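Local coordinates for protein beta-glucosidase (Saccharopolyspora erythraea D, PDB 5M6G) that probably hydrolyses terminal, non-reducing beta-D-glucosyl residues to release beta-D-glucose, as a magnesium-binding glycoside hydrolase of family 3, at residues K231-D236 against D295-E300; G435-D440 against V537-R542; G162-E167 against A399-L404; L594-N597 against G601-P604; E321-D326 against I349-A354. One frame throughout, in Å; residues are numbered along the deposited sequence.

Contact 1. Residues K231-D236 against D295-E300; sequences KHYVGD and DVLKGE. With SOR (sorbitol), chain L.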
# COMPACT_ATOMS: atom_id res chain seq x y z
N LYS A 231 -1.10 -4.26 7.86
CA LYS A 231 -1.36 -2.94 8.43
C LYS A 231 -2.77 -2.44 8.06
O LYS A 231 -3.36 -2.92 7.09
CB LYS A 231 -0.30 -1.93 7.95
CG LYS A 231 -0.42 -1.52 6.48
CD LYS A 231 0.80 -0.69 6.03
CE LYS A 231 0.54 -0.03 4.65
NZ LYS A 231 1.69 0.84 4.24
N HIS A 232 -3.32 -1.48 8.80
CA HIS A 232 -2.81 -1.01 10.08
C HIS A 232 -3.71 -1.56 11.20
O HIS A 232 -4.93 -1.39 11.17
CB HIS A 232 -2.77 0.51 10.14
CG HIS A 232 -2.15 1.15 8.94
ND1 HIS A 232 -2.82 1.34 7.75
CD2 HIS A 232 -0.91 1.67 8.75
CE1 HIS A 232 -2.02 1.93 6.88
NE2 HIS A 232 -0.86 2.15 7.46
N TYR A 233 -3.09 -2.20 12.18
CA TYR A 233 -3.79 -2.87 13.27
C TYR A 233 -4.27 -1.89 14.34
O TYR A 233 -3.44 -1.21 14.94
CB TYR A 233 -2.83 -3.91 13.91
CG TYR A 233 -3.49 -4.75 14.98
CD1 TYR A 233 -4.16 -5.92 14.64
CD2 TYR A 233 -3.47 -4.36 16.31
CE1 TYR A 233 -4.80 -6.69 15.61
CE2 TYR A 233 -4.12 -5.13 17.30
CZ TYR A 233 -4.77 -6.29 16.93
OH TYR A 233 -5.41 -7.08 17.86
N VAL A 234 -5.58 -1.77 14.60
CA VAL A 234 -6.66 -2.44 13.85
C VAL A 234 -7.83 -1.47 13.82
O VAL A 234 -8.03 -0.67 14.74
CB VAL A 234 -7.06 -3.81 14.48
CG1 VAL A 234 -7.40 -3.66 15.97
CG2 VAL A 234 -8.22 -4.46 13.71
N GLY A 235 -8.61 -1.51 12.73
CA GLY A 235 -9.76 -0.63 12.58
C GLY A 235 -9.50 0.64 11.82
O GLY A 235 -10.33 1.56 11.90
N ASP A 236 -8.38 0.74 11.09
CA ASP A 236 -8.08 1.99 10.39
C ASP A 236 -9.16 2.33 9.35
O ASP A 236 -9.41 3.51 9.09
CB ASP A 236 -6.68 1.91 9.75
CG ASP A 236 -6.46 0.65 8.91
OD1 ASP A 236 -7.24 -0.32 9.02
OD2 ASP A 236 -5.49 0.64 8.13
N ASP A 295 -2.74 -8.23 24.33
CA ASP A 295 -3.66 -9.29 24.74
C ASP A 295 -4.28 -9.98 23.54
O ASP A 295 -4.33 -11.21 23.46
CB ASP A 295 -4.73 -8.73 25.67
CG ASP A 295 -4.16 -8.29 27.02
OD1 ASP A 295 -2.97 -8.54 27.28
OD2 ASP A 295 -4.92 -7.71 27.82
N VAL A 296 -4.76 -9.20 22.56
CA VAL A 296 -5.46 -9.81 21.43
C VAL A 296 -4.49 -10.24 20.34
O VAL A 296 -4.50 -11.40 19.92
CB VAL A 296 -6.54 -8.85 20.91
CG1 VAL A 296 -7.23 -9.42 19.66
CG2 VAL A 296 -7.58 -8.59 22.02
N LEU A 297 -3.61 -9.35 19.88
CA LEU A 297 -2.77 -9.69 18.73
C LEU A 297 -1.70 -10.73 19.10
O LEU A 297 -1.63 -11.80 18.49
CB LEU A 297 -2.11 -8.44 18.16
CG LEU A 297 -1.07 -8.68 17.06
CD1 LEU A 297 -1.69 -9.35 15.84
CD2 LEU A 297 -0.45 -7.37 16.69
N LYS A 298 -0.86 -10.41 20.08
CA LYS A 298 0.19 -11.35 20.48
C LYS A 298 -0.39 -12.54 21.22
O LYS A 298 0.05 -13.67 21.03
CB LYS A 298 1.23 -10.63 21.33
CG LYS A 298 2.17 -9.74 20.54
CD LYS A 298 3.27 -9.17 21.42
CE LYS A 298 4.29 -8.39 20.59
NZ LYS A 298 5.40 -7.89 21.46
N GLY A 299 -1.40 -12.31 22.06
CA GLY A 299 -1.90 -13.37 22.92
C GLY A 299 -2.93 -14.23 22.23
O GLY A 299 -2.64 -15.35 21.82
N GLU A 300 -4.13 -13.68 22.06
CA GLU A 300 -5.24 -14.46 21.54
C GLU A 300 -4.98 -14.95 20.12
O GLU A 300 -5.23 -16.11 19.81
CB GLU A 300 -6.53 -13.64 21.61
CG GLU A 300 -7.72 -14.41 21.08
CD GLU A 300 -8.96 -13.55 20.95
OE1 GLU A 300 -9.13 -12.61 21.75
OE2 GLU A 300 -9.76 -13.83 20.03
C1 SOR L . 1.78 3.58 6.58
C2 SOR L . 3.15 3.79 5.96
C3 SOR L . 3.78 5.04 6.57
C4 SOR L . 4.98 5.50 5.75
C5 SOR L . 5.30 6.99 5.96
C6 SOR L . 6.26 7.42 4.85
O1 SOR L . 0.96 2.83 5.72
O2 SOR L . 3.97 2.66 6.20
O3 SOR L . 4.19 4.73 7.88
O4 SOR L . 6.12 4.73 6.08
O5 SOR L . 4.13 7.80 5.95
O6 SOR L . 6.28 8.83 4.74
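Sorbitol O1 is gripped by two side chains. Lys231 NZ donates to O1 at 2.6 Å. His232 NE2 also lies 2.6 Å from O1, and either of these two atoms could be the donor. The lysine chain runs extended beyond its CG, and that CG covers the centre of one face of the imidazole. Asp236 OD2 holds the histidine from behind through two bonds. His232 ND1 meets it at 2.8 Å, nearly in the ring plane and on the anti side of the carboxylate. The backbone N of His232 reaches the same oxygen from above the carboxylate plane. These bonds fix the ring's rotation and turn NE2 to the ligand. A leucine at His232 would probably leave sorbitol O1 without this partner and Asp236 OD2 without its ring N-H.

Tyr233 points the other way, to helix 290-300. Its CG is anti to the backbone N (chi1 -175°), which carries the ring to Leu297. Leu297 CD2 sits over the ring, 4.2 Å from the centroid, in a CH-pi contact. Val234 CB lies over the opposite face, toward the rim. Tyr233 OH bonds to Leu292 O and touches Val296 CG1 at 3.5 Å. A strand whose end feeds the sugar pocket while a helix packs outside it is typical of the TIM-barrel domain of family 3 glycosidases.

Contact 2. Residues G435-D440 against V537-R542; sequences GKNADD and VTVSGR
Asn437 and Val539 join two strand ends of the C-terminal domain, whose mixed sheet with flanking helices is the alpha/beta sandwich of family 3 glycosidases. Asn437 lies in a type I beta turn from Gly435 to Ala438, just after strand 431-434. The turn is closed by the backbone bond from Ala438 N to Gly435 O, 3.2 Å. Val539 is the last residue of strand 534-539.

The asparagine side chain crosses the valine at a slant. Its CG is anti to the carbonyl carbon (chi1 -73°), which brings the amide over the valine's branch point. Asn437 ND2 is 3.4 Å from Val539 CB and 3.7 Å from Val539 CG1. Asn437 CB meets Val539 CB at 3.8 Å. The amide nitrogen ND2 also comes within 3.2 Å of Val539 O, but its stronger polar partner is Glu500. That glutamate, on neither segment, also takes the backbone N of Gly541 with OE1 and pairs with Arg542 NE through OE2. Glu500 therefore joins residues 435-440 to residues 537-542. Beyond the strand, Ser540 OG donates to Arg542 O at 2.8 Å, with the donor tilted 26° from the carbonyl plane.

Strand 493-499 runs between the two strands in the sheet, and Val497 on it touches both Asn437 and Val539. Ile465 of helix 465-472 also packs on Val539. Asp440 caps the start of helix 441-445, which follows the turn.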
# COMPACT_ATOMS: atom_id res chain seq x y z
N GLY A 435 -10.00 14.32 -21.07
CA GLY A 435 -9.96 14.08 -19.64
C GLY A 435 -8.57 14.29 -19.05
O GLY A 435 -7.55 13.95 -19.67
N LYS A 436 -8.52 14.84 -17.83
CA LYS A 436 -7.23 15.09 -17.19
C LYS A 436 -6.51 13.81 -16.78
O LYS A 436 -5.32 13.86 -16.45
CB LYS A 436 -7.40 16.00 -15.97
CG LYS A 436 -8.10 15.35 -14.78
CD LYS A 436 -7.98 16.24 -13.53
CE LYS A 436 -8.72 15.65 -12.33
NZ LYS A 436 -10.22 15.73 -12.42
N ASN A 437 -7.20 12.67 -16.79
CA ASN A 437 -6.57 11.40 -16.45
C ASN A 437 -6.32 10.52 -17.67
O ASN A 437 -5.97 9.35 -17.51
CB ASN A 437 -7.43 10.66 -15.41
CG ASN A 437 -7.32 11.30 -14.04
OD1 ASN A 437 -6.44 12.13 -13.82
ND2 ASN A 437 -8.21 10.93 -13.10
N ALA A 438 -6.47 11.06 -18.88
CA ALA A 438 -6.32 10.25 -20.09
C ALA A 438 -4.87 9.98 -20.46
O ALA A 438 -4.57 8.95 -21.08
CB ALA A 438 -7.01 10.95 -21.28
N ASP A 439 -3.96 10.90 -20.14
CA ASP A 439 -2.60 10.88 -20.67
C ASP A 439 -1.63 11.30 -19.57
O ASP A 439 -0.84 12.23 -19.71
CB ASP A 439 -2.47 11.80 -21.88
CG ASP A 439 -1.15 11.63 -22.62
OD1 ASP A 439 -0.62 10.50 -22.65
OD2 ASP A 439 -0.64 12.62 -23.20
N ASP A 440 -1.66 10.60 -18.44
CA ASP A 440 -0.90 11.07 -17.28
C ASP A 440 -0.51 9.86 -16.43
O ASP A 440 -1.35 9.31 -15.72
CB ASP A 440 -1.69 12.09 -16.49
CG ASP A 440 -0.83 12.91 -15.55
OD1 ASP A 440 -0.30 12.34 -14.56
OD2 ASP A 440 -0.67 14.12 -15.78
N VAL A 537 -14.61 7.12 -18.18
CA VAL A 537 -13.68 6.24 -17.48
C VAL A 537 -13.24 6.97 -16.22
O VAL A 537 -12.67 8.06 -16.30
CB VAL A 537 -12.47 5.88 -18.36
CG1 VAL A 537 -11.55 4.92 -17.62
CG2 VAL A 537 -12.95 5.29 -19.68
N THR A 538 -13.53 6.39 -15.05
CA THR A 538 -13.14 7.01 -13.80
C THR A 538 -11.78 6.45 -13.38
O THR A 538 -11.63 5.24 -13.21
CB THR A 538 -14.17 6.81 -12.68
OG1 THR A 538 -14.43 5.42 -12.47
CG2 THR A 538 -15.48 7.55 -13.01
N VAL A 539 -10.80 7.33 -13.27
CA VAL A 539 -9.52 7.02 -12.63
C VAL A 539 -9.60 7.64 -11.25
O VAL A 539 -9.55 8.87 -11.11
CB VAL A 539 -8.34 7.55 -13.44
CG1 VAL A 539 -7.01 7.43 -12.64
CG2 VAL A 539 -8.22 6.80 -14.74
N SER A 540 -9.75 6.80 -10.22
CA SER A 540 -10.04 7.31 -8.89
C SER A 540 -9.65 6.26 -7.86
O SER A 540 -9.54 5.08 -8.18
CB SER A 540 -11.53 7.65 -8.74
OG SER A 540 -12.32 6.48 -8.82
N GLY A 541 -9.50 6.70 -6.62
CA GLY A 541 -9.21 5.77 -5.55
C GLY A 541 -10.42 5.20 -4.83
O GLY A 541 -10.27 4.48 -3.84
N ARG A 542 -11.63 5.46 -5.33
CA ARG A 542 -12.84 5.15 -4.58
C ARG A 542 -14.03 5.44 -5.48
O ARG A 542 -13.87 6.12 -6.50
CB ARG A 542 -12.91 6.01 -3.33
CG ARG A 542 -12.71 7.49 -3.65
CD ARG A 542 -12.61 8.34 -2.39
NE ARG A 542 -11.63 9.40 -2.59
CZ ARG A 542 -11.13 10.16 -1.62
NH1 ARG A 542 -11.51 9.98 -0.35
NH2 ARG A 542 -10.22 11.08 -1.92

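Contact 3. Residues G162-E167 against A399-L404; sequences GAATAE and AEHREL. With MG (magnesium ion), chain E.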
# COMPACT_ATOMS: atom_id res chain seq x y z
N GLY A 162 2.58 -9.90 -5.43
CA GLY A 162 3.44 -9.92 -4.25
C GLY A 162 4.81 -10.50 -4.55
O GLY A 162 5.84 -9.94 -4.14
N ALA A 163 4.85 -11.61 -5.29
CA ALA A 163 6.13 -12.24 -5.62
C ALA A 163 6.97 -11.37 -6.55
O ALA A 163 8.19 -11.26 -6.38
CB ALA A 163 5.90 -13.61 -6.24
N ALA A 164 6.33 -10.76 -7.56
CA ALA A 164 7.08 -9.90 -8.46
C ALA A 164 7.57 -8.65 -7.75
O ALA A 164 8.70 -8.20 -7.96
CB ALA A 164 6.23 -9.53 -9.68
N THR A 165 6.72 -8.06 -6.90
CA THR A 165 7.14 -6.93 -6.07
C THR A 165 8.34 -7.31 -5.22
O THR A 165 9.32 -6.56 -5.14
CB THR A 165 5.97 -6.48 -5.19
OG1 THR A 165 4.91 -5.99 -6.02
CG2 THR A 165 6.41 -5.38 -4.25
N ALA A 166 8.29 -8.48 -4.59
CA ALA A 166 9.38 -8.90 -3.71
C ALA A 166 10.69 -9.00 -4.49
O ALA A 166 11.75 -8.61 -3.98
CB ALA A 166 9.03 -10.23 -3.04
N GLU A 167 10.64 -9.50 -5.73
CA GLU A 167 11.85 -9.56 -6.54
C GLU A 167 12.43 -8.17 -6.76
O GLU A 167 13.65 -7.98 -6.65
CB GLU A 167 11.57 -10.22 -7.88
CG GLU A 167 11.60 -11.72 -7.84
CD GLU A 167 11.46 -12.30 -9.23
OE1 GLU A 167 10.63 -11.78 -10.00
OE2 GLU A 167 12.19 -13.26 -9.55
N ALA A 399 9.83 -6.74 -18.64
CA ALA A 399 8.64 -6.96 -19.46
C ALA A 399 7.69 -7.97 -18.82
O ALA A 399 6.47 -7.80 -18.87
CB ALA A 399 9.04 -7.42 -20.87
N GLU A 400 8.23 -9.03 -18.20
CA GLU A 400 7.36 -10.04 -17.59
C GLU A 400 6.57 -9.46 -16.43
O GLU A 400 5.39 -9.78 -16.25
CB GLU A 400 8.17 -11.25 -17.13
CG GLU A 400 9.11 -11.85 -18.15
CD GLU A 400 10.51 -11.27 -18.10
OE1 GLU A 400 11.39 -11.90 -17.47
OE2 GLU A 400 10.75 -10.20 -18.69
N HIS A 401 7.20 -8.60 -15.63
CA HIS A 401 6.47 -7.97 -14.53
C HIS A 401 5.44 -6.96 -15.03
O HIS A 401 4.36 -6.83 -14.45
CB HIS A 401 7.47 -7.32 -13.58
CG HIS A 401 8.25 -8.32 -12.80
ND1 HIS A 401 9.19 -7.96 -11.86
CD2 HIS A 401 8.23 -9.68 -12.82
CE1 HIS A 401 9.72 -9.06 -11.33
NE2 HIS A 401 9.14 -10.11 -11.89
N ARG A 402 5.77 -6.23 -16.10
CA ARG A 402 4.79 -5.31 -16.65
C ARG A 402 3.62 -6.06 -17.29
O ARG A 402 2.49 -5.56 -17.26
CB ARG A 402 5.46 -4.37 -17.66
CG ARG A 402 6.42 -3.42 -16.98
CD ARG A 402 6.94 -2.37 -17.93
NE ARG A 402 8.03 -1.60 -17.32
CZ ARG A 402 7.86 -0.50 -16.60
NH1 ARG A 402 6.64 -0.01 -16.40
NH2 ARG A 402 8.91 0.13 -16.09
N GLU A 403 3.86 -7.25 -17.83
CA GLU A 403 2.77 -8.06 -18.36
C GLU A 403 1.83 -8.51 -17.24
O GLU A 403 0.60 -8.52 -17.40
CB GLU A 403 3.32 -9.27 -19.11
CG GLU A 403 2.28 -10.21 -19.71
CD GLU A 403 1.27 -9.47 -20.60
OE1 GLU A 403 1.63 -8.47 -21.26
OE2 GLU A 403 0.08 -9.87 -20.63
N LEU A 404 2.40 -8.89 -16.09
CA LEU A 404 1.59 -9.23 -14.93
C LEU A 404 0.77 -8.03 -14.48
O LEU A 404 -0.41 -8.16 -14.14
CB LEU A 404 2.49 -9.72 -13.79
CG LEU A 404 1.88 -10.02 -12.43
CD1 LEU A 404 0.90 -11.16 -12.57
CD2 LEU A 404 2.98 -10.39 -11.44
MG MG E . 9.80 -12.18 -11.71
O HOH W 1 10.11 -14.45 -11.48
O HOH W 2 11.24 -12.07 -13.00
O HOH W 3 8.27 -12.75 -13.07
O HOH W 4 8.00 -12.56 -10.44
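Glu167 and His401 bind one magnesium ion, each from its own helix. Glu167 OE1 lies 1.9 Å from the metal, and His401 NE2 lies 2.2 Å from it. Four waters complete an octahedral shell. One water stands across the ion from OE1, another across from NE2. Glu167 OE1 and His401 NE2 come within 2.9 Å of each other as neighbouring ligands, not as a hydrogen-bonded pair. The carboxylate and ring planes are 44° apart. Glu167 OE2 stays off the metal and receives a weak bond from water 1, at 3.1 Å.

The second shell holds the imidazole in place. Ala164 CB lies over the centre of one face, 3.7 Å from the ring centroid and 9° off its normal, a CH-pi contact. This methyl also meets Leu404 CD2 at 3.8 Å. His401 ND1, on the ring's far side from the metal, bonds to Glu168 OE2. That carboxylate probably polarises the ring and helps NE2 to bind the ion. Tyr143 packs near both Ala164 and His401.

The axes of segments 162-167 and 399-404 run roughly antiparallel, at 146°, and approach to 10.6 Å. Helix 399-412 leads into strand 414-418, an edge strand of the mixed C-terminal sheet. This is an octahedral magnesium site of two residues and four waters, and it links helix 155-170 of the barrel domain to helix 399-412.

Contact 4. Residues L594-N597 against G601-P604; sequences LPIN and GQDP. With MG (magnesium ion), chain D.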
# COMPACT_ATOMS: atom_id res chain seq x y z
N LEU A 594 -22.89 8.08 2.82
CA LEU A 594 -21.64 7.62 3.42
C LEU A 594 -21.74 7.69 4.94
O LEU A 594 -22.28 8.66 5.48
CB LEU A 594 -20.45 8.44 2.92
CG LEU A 594 -20.27 8.48 1.41
CD1 LEU A 594 -18.94 9.12 1.09
CD2 LEU A 594 -20.36 7.06 0.85
N PRO A 595 -21.23 6.66 5.63
CA PRO A 595 -20.65 5.44 5.06
C PRO A 595 -21.72 4.49 4.50
O PRO A 595 -22.75 4.30 5.16
CB PRO A 595 -19.93 4.80 6.25
CG PRO A 595 -20.77 5.24 7.44
CD PRO A 595 -21.15 6.66 7.11
N ILE A 596 -21.49 3.90 3.33
CA ILE A 596 -22.43 2.94 2.75
C ILE A 596 -21.70 1.62 2.55
O ILE A 596 -20.58 1.58 2.02
CB ILE A 596 -23.05 3.45 1.44
CG1 ILE A 596 -24.11 2.46 0.95
CG2 ILE A 596 -21.98 3.74 0.38
CD1 ILE A 596 -25.04 3.02 -0.13
N ASN A 597 -22.32 0.53 3.00
CA ASN A 597 -21.68 -0.76 2.95
C ASN A 597 -22.71 -1.84 2.74
O ASN A 597 -23.87 -1.71 3.15
CB ASN A 597 -20.89 -1.05 4.24
CG ASN A 597 -19.75 -0.09 4.43
OD1 ASN A 597 -18.70 -0.24 3.81
ND2 ASN A 597 -19.94 0.91 5.28
N GLY A 601 -28.72 -1.88 4.42
CA GLY A 601 -30.08 -1.48 4.12
C GLY A 601 -30.23 -0.27 3.21
O GLY A 601 -31.33 -0.03 2.72
N GLN A 602 -29.16 0.49 2.98
CA GLN A 602 -29.25 1.62 2.07
C GLN A 602 -29.31 1.14 0.62
O GLN A 602 -28.80 0.07 0.27
CB GLN A 602 -28.06 2.56 2.26
CG GLN A 602 -27.99 3.14 3.65
CD GLN A 602 -27.04 4.31 3.75
OE1 GLN A 602 -27.45 5.46 3.67
NE2 GLN A 602 -25.76 4.02 3.95
N ASP A 603 -29.96 1.95 -0.23
CA ASP A 603 -30.17 1.61 -1.63
C ASP A 603 -29.05 2.23 -2.46
O ASP A 603 -29.06 3.45 -2.68
CB ASP A 603 -31.53 2.13 -2.09
CG ASP A 603 -31.95 1.56 -3.44
OD1 ASP A 603 -31.08 1.29 -4.28
OD2 ASP A 603 -33.17 1.38 -3.65
N PRO A 604 -28.08 1.46 -2.94
CA PRO A 604 -26.93 2.05 -3.63
C PRO A 604 -27.19 2.26 -5.11
O PRO A 604 -28.10 1.67 -5.70
CB PRO A 604 -25.84 1.00 -3.41
CG PRO A 604 -26.59 -0.29 -3.52
CD PRO A 604 -27.96 -0.01 -2.87
MG MG D . -18.41 0.88 1.65
O HOH W 5 -16.34 1.60 1.93
O HOH W 6 -18.55 2.22 -0.20
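Ile596 reaches toward Gln602 and Pro604 because its CG1 is anti to the backbone N (chi1 -175°) and its CD1 continues outward. Gln602 comes the other way, with CG anti to its carbonyl carbon (chi1 -61°) and the rest of the chain extended. The two side chains slant across each other. Ile596 CD1 touches Gln602 CB at 3.9 Å, and Ile596 CB lies 3.7 Å from Gln602 NE2. Ile596 CD1 also meets Pro604 CB at 3.9 Å, with the isoleucine crossing the proline at about a right angle.

Gln602 NE2 donates weakly to Pro595 O at 3.3 Å, with an angle of only 120° at the hydrogen. Its stronger partner is Gln593 O. Gln593 NE2 in turn bonds to Asp603 O, so the two glutamines tie the chain on both sides of the bend. The peptide before Pro595 is cis.

The bend is a tight loop of the C-terminal domain, and it gives two of the five ligands of a magnesium ion. Ile596 O binds the ion at 2.3 Å and Asn597 OD1 binds it at 2.5 Å. Two waters and Glu199 OE1 are the other ligands. Glu199 comes from the barrel domain, so the metal links this loop to the other domain of the protein. Asn597 ND2 bonds to Arg186 O, which fixes which end of the amide faces the metal.

Contact 5. Residues E321-D326 against I349-A354; sequences EDFTPD and IDYLRA. With MG (magnesium ion), chain B.
Tyr351 is the residue of helix 345-357 that meets Phe323 and Pro325. Ile349, two places earlier, points away and packs on Leu64. Asp350 accepts from Arg353 NH1 through OD1 at 2.9 Å, a salt bridge within the helix.

Tyr351 comes next. Its CG is anti to the carbonyl carbon (chi1 -79°), which lays the ring beside the loop. Pro325 CG sits over the centre of one face, 3.8 Å from the centroid, in a CH-pi contact. Pro325 CD approaches Tyr351 CE2 at 3.6 Å. Phe323 CE1 lies 3.7 Å from Tyr351 CD2, with the two ring planes at 87°. Phe323 O lies at the tyrosine's edge, 3.6 Å from CE2. An alanine at Tyr351 is likely to open a gap beside Phe323 and leave Pro325 without the ring beneath it.

Leu352 packs on Val328 and Val332 of helix 325-334. Arg353 has a second charged partner in Asp61.

The loop facing Tyr351 holds a magnesium ion. Asp322 O binds it at 2.4 Å, together with a water. Asp322 OD1 takes the N-H of Phe323 at 2.7 Å. Thr324 is the N-cap of helix 325-334, and its backbone N bonds to the side chain of Glu327. The start of the helix thus shares Glu327 with the magnesium site of Asp315, Asp318, Gln320, Asp322 and Glu327.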
# COMPACT_ATOMS: atom_id res chain seq x y z
N GLU A 321 3.20 17.64 19.54
CA GLU A 321 4.37 17.25 18.76
C GLU A 321 5.42 16.58 19.64
O GLU A 321 5.46 16.76 20.86
CB GLU A 321 4.99 18.46 18.07
CG GLU A 321 4.27 18.89 16.82
CD GLU A 321 5.05 19.94 16.05
OE1 GLU A 321 6.27 20.06 16.29
OE2 GLU A 321 4.47 20.65 15.21
N ASP A 322 6.26 15.76 18.99
CA ASP A 322 7.37 15.06 19.63
C ASP A 322 6.87 13.99 20.61
O ASP A 322 5.67 13.93 20.92
CB ASP A 322 8.30 16.05 20.34
CG ASP A 322 9.74 15.59 20.33
OD1 ASP A 322 9.98 14.38 20.12
OD2 ASP A 322 10.64 16.43 20.53
N PHE A 323 7.77 13.13 21.08
CA PHE A 323 7.39 12.09 22.03
C PHE A 323 7.98 12.41 23.40
O PHE A 323 9.08 12.95 23.51
CB PHE A 323 7.82 10.69 21.55
CG PHE A 323 9.29 10.53 21.25
CD1 PHE A 323 10.21 10.30 22.26
CD2 PHE A 323 9.74 10.55 19.93
CE1 PHE A 323 11.56 10.13 21.98
CE2 PHE A 323 11.09 10.38 19.64
CZ PHE A 323 12.00 10.17 20.67
N THR A 324 7.21 12.12 24.43
CA THR A 324 7.61 12.29 25.82
C THR A 324 8.00 10.95 26.42
O THR A 324 7.74 9.89 25.85
CB THR A 324 6.47 12.90 26.63
OG1 THR A 324 5.37 11.98 26.67
CG2 THR A 324 6.02 14.23 26.04
N PRO A 325 8.63 10.95 27.60
CA PRO A 325 8.88 9.67 28.28
C PRO A 325 7.61 8.90 28.54
O PRO A 325 7.63 7.66 28.47
CB PRO A 325 9.57 10.09 29.58
CG PRO A 325 10.25 11.36 29.24
CD PRO A 325 9.31 12.07 28.28
N ASP A 326 6.50 9.59 28.84
CA ASP A 326 5.22 8.92 29.05
C ASP A 326 4.75 8.20 27.79
O ASP A 326 4.17 7.11 27.87
CB ASP A 326 4.15 9.94 29.47
CG ASP A 326 4.38 10.52 30.85
OD1 ASP A 326 5.19 9.95 31.62
OD2 ASP A 326 3.74 11.54 31.17
N ILE A 349 16.23 6.19 22.61
CA ILE A 349 17.02 5.21 23.35
C ILE A 349 17.25 5.67 24.78
O ILE A 349 17.09 4.89 25.73
CB ILE A 349 18.35 4.93 22.62
CG1 ILE A 349 18.07 4.21 21.29
CG2 ILE A 349 19.27 4.12 23.51
CD1 ILE A 349 19.26 4.15 20.35
N ASP A 350 17.58 6.96 24.97
CA ASP A 350 17.80 7.49 26.31
C ASP A 350 16.53 7.39 27.16
O ASP A 350 16.58 6.96 28.32
CB ASP A 350 18.28 8.94 26.25
CG ASP A 350 19.72 9.05 25.77
OD1 ASP A 350 20.43 8.03 25.77
OD2 ASP A 350 20.15 10.16 25.41
N TYR A 351 15.38 7.77 26.58
CA TYR A 351 14.12 7.67 27.32
C TYR A 351 13.82 6.24 27.71
O TYR A 351 13.43 5.96 28.85
CB TYR A 351 12.97 8.24 26.48
CG TYR A 351 12.85 9.74 26.44
CD1 TYR A 351 13.73 10.56 27.15
CD2 TYR A 351 11.86 10.36 25.68
CE1 TYR A 351 13.62 11.94 27.10
CE2 TYR A 351 11.74 11.73 25.62
CZ TYR A 351 12.62 12.52 26.34
OH TYR A 351 12.49 13.88 26.27
N LEU A 352 13.95 5.30 26.76
CA LEU A 352 13.59 3.92 27.06
C LEU A 352 14.54 3.33 28.09
O LEU A 352 14.11 2.56 28.96
CB LEU A 352 13.59 3.08 25.77
CG LEU A 352 13.03 1.67 25.91
CD1 LEU A 352 11.72 1.65 26.72
CD2 LEU A 352 12.82 1.04 24.53
N ARG A 353 15.83 3.67 28.01
CA ARG A 353 16.78 3.20 29.02
C ARG A 353 16.33 3.61 30.41
O ARG A 353 16.34 2.79 31.34
CB ARG A 353 18.18 3.73 28.73
CG ARG A 353 19.25 3.06 29.60
CD ARG A 353 20.58 3.79 29.56
NE ARG A 353 21.21 3.71 28.24
CZ ARG A 353 21.30 4.73 27.39
NH1 ARG A 353 20.81 5.92 27.71
NH2 ARG A 353 21.90 4.56 26.22
N ALA A 354 15.92 4.87 30.57
CA ALA A 354 15.48 5.35 31.88
C ALA A 354 14.21 4.64 32.34
O ALA A 354 14.06 4.34 33.53
CB ALA A 354 15.25 6.86 31.85
MG MG B . 3.48 13.81 21.96
O HOH W 7 4.53 15.54 22.97

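How the contacts relate
None of the five contacts touches another. Contacts 1 and 5 lie in the N-terminal barrel domain, with centres about 24 Å apart. Contact 3 closes a long loop of chain that contains both. It joins barrel helix 155-170 to helix 399-412, which leads to the mixed C-terminal sheet. Contact 2 lies in that sheet, and contact 4 comes last along the chain. The centres of contacts 2 and 4 are about 25 Å apart, those of contacts 2 and 5 about 45 Å. The metal of contact 4 joins its C-terminal loop to Glu199 of the barrel domain. Magnesium thus ties the two parts together at contacts 3 and 4, while contact 1 lines the sorbitol pocket.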